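Local coordinates for protein CSOR (Streptomyces lividans, PDB 4ADZ) that probably acts as a copper-sensing transcriptional repressor, releasing its operator DNA when copper binds, and is captured here in the metal-free state, at residues Q64-G67 and L68-M71. Numbering follows the deposited sequence.
With SO4 (sulfate ion), chain D; SO4 (sulfate ion), chain F.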
loop_
_atom_site.group_PDB
_atom_site.type_symbol
_atom_site.label_atom_id
_atom_site.label_comp_id
_atom_site.label_asym_id
_atom_site.label_seq_id
_atom_site.Cartn_x
_atom_site.Cartn_y
_atom_site.Cartn_z
ATOM N N GLN A 64 0.693 5.384 20.133
ATOM C CA GLN A 64 0.265 6.172 18.950
ATOM C C GLN A 64 -1.228 6.213 18.804
ATOM O O GLN A 64 -1.791 7.238 18.495
ATOM C CB GLN A 64 0.969 5.642 17.690
ATOM C CG GLN A 64 2.491 5.826 17.658
ATOM C CD GLN A 64 3.045 5.139 16.413
ATOM O OE1 GLN A 64 2.822 3.967 16.221
ATOM N NE2 GLN A 64 3.680 5.894 15.520
ATOM N N ILE A 65 -1.918 5.088 19.034
ATOM C CA ILE A 65 -3.319 5.037 18.885
ATOM C C ILE A 65 -3.986 5.858 20.012
ATOM O O ILE A 65 -5.012 6.539 19.785
ATOM C CB ILE A 65 -3.902 3.618 18.864
ATOM C CG1 ILE A 65 -3.179 2.714 17.872
ATOM C CG2 ILE A 65 -5.397 3.657 18.600
ATOM C CD1 ILE A 65 -3.142 3.207 16.414
ATOM N N ARG A 66 -3.465 5.781 21.233
ATOM C CA ARG A 66 -3.963 6.627 22.296
ATOM C C ARG A 66 -3.821 8.093 21.926
ATOM O O ARG A 66 -4.721 8.892 22.210
ATOM C CB ARG A 66 -3.258 6.327 23.636
ATOM C CG ARG A 66 -3.710 4.968 24.189
ATOM C CD ARG A 66 -3.303 4.759 25.656
ATOM N NE ARG A 66 -1.894 4.939 25.806
ATOM C CZ ARG A 66 -0.960 3.981 25.749
ATOM N NH1 ARG A 66 -1.271 2.742 25.618
ATOM N NH2 ARG A 66 0.285 4.305 25.852
ATOM N N GLY A 67 -2.680 8.436 21.350
ATOM C CA GLY A 67 -2.445 9.752 20.751
ATOM C C GLY A 67 -3.469 10.184 19.731
ATOM O O GLY A 67 -3.993 11.323 19.785
ATOM N N LEU A 68 -3.819 9.288 18.816
ATOM C CA LEU A 68 -4.890 9.560 17.886
ATOM C C LEU A 68 -6.219 9.865 18.580
ATOM O O LEU A 68 -6.982 10.755 18.156
ATOM C CB LEU A 68 -5.104 8.377 16.928
ATOM C CG LEU A 68 -4.021 8.214 15.874
ATOM C CD1 LEU A 68 -4.209 6.844 15.194
ATOM C CD2 LEU A 68 -4.050 9.412 14.917
ATOM N N GLN A 69 -6.551 9.103 19.626
ATOM C CA GLN A 69 -7.824 9.365 20.334
ATOM C C GLN A 69 -7.838 10.753 20.962
ATOM O O GLN A 69 -8.850 11.435 20.881
ATOM C CB GLN A 69 -8.051 8.297 21.425
ATOM C CG GLN A 69 -8.158 6.911 20.795
ATOM C CD GLN A 69 -8.160 5.752 21.799
ATOM O OE1 GLN A 69 -7.112 5.410 22.352
ATOM N NE2 GLN A 69 -9.313 5.124 22.005
ATOM N N ARG A 70 -6.736 11.128 21.578
ATOM C CA ARG A 70 -6.584 12.459 22.195
ATOM C C ARG A 70 -6.676 13.539 21.120
ATOM O O ARG A 70 -7.289 14.593 21.341
ATOM C CB ARG A 70 -5.286 12.623 22.944
ATOM C CG ARG A 70 -5.270 11.802 24.243
ATOM C CD ARG A 70 -4.124 12.226 25.130
ATOM N NE ARG A 70 -2.821 11.967 24.548
ATOM C CZ ARG A 70 -2.169 10.809 24.597
ATOM N NH1 ARG A 70 -2.665 9.726 25.239
ATOM N NH2 ARG A 70 -0.965 10.759 24.076
ATOM N N MET A 71 -6.102 13.304 19.954
ATOM C CA MET A 71 -6.195 14.326 18.876
ATOM C C MET A 71 -7.607 14.518 18.423
ATOM O O MET A 71 -8.056 15.664 18.184
ATOM C CB MET A 71 -5.312 13.936 17.684
ATOM C CG MET A 71 -3.852 14.032 17.957
ATOM S SD MET A 71 -2.835 13.163 16.690
ATOM C CE MET A 71 -2.436 14.506 15.615
HETATM S S SO4 D . -0.218 8.003 27.283
HETATM O O1 SO4 D . -0.912 7.566 26.032
HETATM O O2 SO4 D . -1.375 8.371 28.137
HETATM O O3 SO4 D . 0.650 9.194 27.058
HETATM O O4 SO4 D . 0.648 6.940 27.735
HETATM S S SO4 F . -4.304 1.273 26.855
HETATM O O1 SO4 F . -3.403 1.775 25.823
HETATM O O2 SO4 F . -5.673 1.757 26.521
HETATM O O3 SO4 F . -3.947 1.714 28.222
HETATM O O4 SO4 F . -4.256 -0.217 26.842
#
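Arg-66 and Arg-70, one helical turn apart, share a sulfate ion of chain D, probably from the crystallisation liquor. Its O1 lies at the edge of the Arg-66 guanidinium, in its plane, and accepts a nearly straight bond from Arg-66 NE (2.8 Å, 172°) and another from Arg-70 NH1 at 2.9 Å. Arg-66 NH2 reaches O4 of the same ion at a longer 3.3 Å and forms a salt bridge to a further sulfate; the very short approach of Arg-66 NH1 to O1 of the chain F sulfate is doubtful. A bend at chi3 (-64°) folds the Arg-70 guanidinium back, one face over Gly-67 CA and Arg-66 O. Four i+4 to i bonds occupy the carbonyls of Gln-64 to Gly-67 and the amides of Leu-68 to Met-71. This is the C-terminal part of helix 48-73 in the all-helical CsoR fold; Gln-64 O also accepts from Gln-84 NE2 on helix 78-114. Buried Ile-65 CD1 meets Leu-68 CD1 at 4.0 Å. Leu-58 of the second subunit packs on Leu-68 and Gln-69. Gln-69 CG lies 3.3 Å from Ile-65 O, and its OE1 3.9 Å from Arg-66 CG; an alanine here would probably leave both less covered.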